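PDB 3S2R: CDGSH iron-sulfur domain-containing protein NEET from Arabidopsis thaliana, which acts as an iron-sulfur transfer protein, binding one [2Fe-2S] cluster per subunit, and plays an important role in plant development, senescence, reactive oxygen homeostasis and iron metabolism. Local coordinates for residues T46-C51 with T56-D61. The protein carries 1 engineered substitution. Sequence-based numbering, arbitrary orientation.
Sequences TPYCRC and TFPLCD. With FES (Fe2/s2 (inorganic) cluster), chain D.
The backbones of Cys49 and Cys60 run side by side where residues 46-51 meet 56-61, and their sulfurs bind different irons of one [2Fe-2S] cluster. Two backbone bonds set this spacing: Cys60 N to Pro47 O, 3.0 Å and almost straight, and Cys49 N to Pro58 O, 2.8 Å. They frame a single beta bridge between Tyr48 and Leu59. The tight part lies beside the cluster, around buried Cys49. With SG anti to the backbone N (chi1 -176°), Cys49 reaches FE1, which Cys51 also binds, while the same sulfur meets the edge of the Phe57 ring at CD2, 3.6 Å away. Cysteine suits the place as a soft thiolate ligand, and the ring gives it an apolar flank; Cys51 N adds a hydrogen bond to Cys49 SG.

Tyr48, Pro58 and Leu59 form a partly exposed side, where a water donates to both Cys49 O and Pro58 O. The flat Tyr48 ring offers a face to Leu59 CD2, 3.9 Å from its centroid, in a CH-pi contact. Pro58, after a cis peptide bond, presents its carbonyl to Cys49 N, and its CB lies 4.1 Å from Tyr48 CD1. A serine in place of Tyr48 would probably leave Leu59 CD2 without its aromatic platform and open a gap beside Pro58.

Engineered Cys64, replacing the natural histidine, joins Cys60 on FE2 and probably alters the cluster's redox and transfer properties. By placing Cys49 and Cys60 on separate irons, the backbone pairing helps fix the geometry of this CDGSH-type site.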
loop_
_atom_site.group_PDB
_atom_site.type_symbol
_atom_site.label_atom_id
_atom_site.label_comp_id
_atom_site.label_asym_id
_atom_site.label_seq_id
_atom_site.Cartn_x
_atom_site.Cartn_y
_atom_site.Cartn_z
ATOM N N THR B 46 4.583 -7.143 -12.551
ATOM C CA THR B 46 3.221 -7.111 -12.008
ATOM C C THR B 46 3.175 -5.991 -10.978
ATOM O O THR B 46 3.885 -6.083 -9.951
ATOM C CB THR B 46 2.817 -8.432 -11.366
ATOM O OG1 THR B 46 3.066 -9.489 -12.313
ATOM C CG2 THR B 46 1.316 -8.418 -11.011
ATOM N N PRO B 47 2.366 -4.920 -11.199
ATOM C CA PRO B 47 2.336 -3.813 -10.263
ATOM C C PRO B 47 1.301 -4.017 -9.158
ATOM O O PRO B 47 0.130 -4.339 -9.435
ATOM C CB PRO B 47 1.952 -2.629 -11.153
ATOM C CG PRO B 47 1.050 -3.222 -12.212
ATOM C CD PRO B 47 1.611 -4.606 -12.446
ATOM N N TYR B 48 1.747 -3.803 -7.912
ATOM C CA TYR B 48 0.944 -3.948 -6.723
ATOM C C TYR B 48 0.661 -2.576 -6.123
ATOM O O TYR B 48 1.523 -1.715 -6.024
ATOM C CB TYR B 48 1.608 -4.888 -5.718
ATOM C CG TYR B 48 1.317 -6.320 -6.025
ATOM C CD1 TYR B 48 0.375 -7.045 -5.286
ATOM C CD2 TYR B 48 1.915 -6.967 -7.098
ATOM C CE1 TYR B 48 0.053 -8.365 -5.621
ATOM C CE2 TYR B 48 1.608 -8.287 -7.406
ATOM C CZ TYR B 48 0.663 -8.972 -6.673
ATOM O OH TYR B 48 0.312 -10.266 -6.993
ATOM N N CYS B 49 -0.575 -2.400 -5.677
ATOM C CA CYS B 49 -1.073 -1.147 -5.161
ATOM C C CYS B 49 -0.536 -0.791 -3.793
ATOM O O CYS B 49 -0.522 -1.602 -2.855
ATOM C CB CYS B 49 -2.630 -1.216 -5.111
ATOM S SG CYS B 49 -3.412 0.351 -4.590
ATOM N N ARG B 50 -0.110 0.458 -3.675
ATOM C CA ARG B 50 0.277 1.038 -2.379
ATOM C C ARG B 50 -0.567 2.253 -2.020
ATOM O O ARG B 50 -0.218 2.989 -1.101
ATOM C CB ARG B 50 1.756 1.373 -2.381
ATOM C CG ARG B 50 2.639 0.116 -2.645
ATOM C CD ARG B 50 4.104 0.367 -2.400
ATOM N NE ARG B 50 4.660 1.320 -3.375
ATOM C CZ ARG B 50 5.946 1.622 -3.457
ATOM N NH1 ARG B 50 6.848 0.990 -2.711
ATOM N NH2 ARG B 50 6.356 2.546 -4.324
ATOM N N CYS B 51 -1.692 2.441 -2.723
ATOM C CA CYS B 51 -2.508 3.626 -2.502
ATOM C C CYS B 51 -3.861 3.340 -1.919
ATOM O O CYS B 51 -4.552 4.286 -1.537
ATOM C CB CYS B 51 -2.656 4.454 -3.790
ATOM S SG CYS B 51 -3.809 3.815 -5.005
ATOM N N THR B 56 -8.802 -3.059 -8.296
ATOM C CA THR B 56 -8.312 -4.455 -8.396
ATOM C C THR B 56 -7.338 -4.779 -7.248
ATOM O O THR B 56 -6.531 -5.707 -7.348
ATOM C CB THR B 56 -7.632 -4.753 -9.748
ATOM O OG1 THR B 56 -6.579 -3.815 -9.942
ATOM C CG2 THR B 56 -8.653 -4.615 -10.872
ATOM N N PHE B 57 -7.443 -4.004 -6.169
ATOM C CA PHE B 57 -6.564 -4.170 -5.020
ATOM C C PHE B 57 -6.512 -5.671 -4.649
ATOM O O PHE B 57 -7.553 -6.318 -4.574
ATOM C CB PHE B 57 -7.085 -3.342 -3.842
ATOM C CG PHE B 57 -6.106 -3.247 -2.719
ATOM C CD1 PHE B 57 -6.099 -4.193 -1.685
ATOM C CD2 PHE B 57 -5.204 -2.188 -2.678
ATOM C CE1 PHE B 57 -5.176 -4.122 -0.662
ATOM C CE2 PHE B 57 -4.246 -2.122 -1.670
ATOM C CZ PHE B 57 -4.236 -3.061 -0.649
ATOM N N PRO B 58 -5.313 -6.244 -4.402
ATOM C CA PRO B 58 -4.013 -5.619 -4.167
ATOM C C PRO B 58 -3.206 -5.198 -5.396
ATOM O O PRO B 58 -2.096 -4.725 -5.235
ATOM C CB PRO B 58 -3.271 -6.690 -3.349
ATOM C CG PRO B 58 -3.795 -7.966 -3.868
ATOM C CD PRO B 58 -5.275 -7.681 -4.059
ATOM N N LEU B 59 -3.740 -5.362 -6.600
ATOM C CA LEU B 59 -3.053 -4.929 -7.823
ATOM C C LEU B 59 -3.285 -3.461 -8.061
ATOM O O LEU B 59 -4.301 -2.899 -7.586
ATOM C CB LEU B 59 -3.571 -5.715 -9.015
ATOM C CG LEU B 59 -3.370 -7.221 -8.937
ATOM C CD1 LEU B 59 -4.126 -7.879 -10.085
ATOM C CD2 LEU B 59 -1.882 -7.624 -8.932
ATOM N N CYS B 60 -2.342 -2.819 -8.754
ATOM C CA CYS B 60 -2.471 -1.422 -9.182
ATOM C C CYS B 60 -3.260 -1.324 -10.469
ATOM O O CYS B 60 -2.931 -2.006 -11.438
ATOM C CB CYS B 60 -1.054 -0.877 -9.395
ATOM S SG CYS B 60 -0.978 0.770 -10.141
ATOM N N ASP B 61 -4.297 -0.491 -10.460
ATOM C CA ASP B 61 -5.113 -0.252 -11.672
ATOM C C ASP B 61 -4.966 1.167 -12.175
ATOM O O ASP B 61 -5.729 1.560 -13.057
ATOM C CB ASP B 61 -6.593 -0.633 -11.437
ATOM C CG ASP B 61 -7.333 0.342 -10.544
ATOM O OD1 ASP B 61 -6.696 1.268 -9.979
ATOM O OD2 ASP B 61 -8.568 0.156 -10.452
HETATM FE FE1 FES D . -2.827 2.035 -6.060
HETATM FE FE2 FES D . -1.620 2.243 -8.497
HETATM S S1 FES D . -3.784 1.897 -8.026
HETATM S S2 FES D . -0.641 2.237 -6.452
HETATM O O HOH W 1 -0.726 -4.309 -2.789
#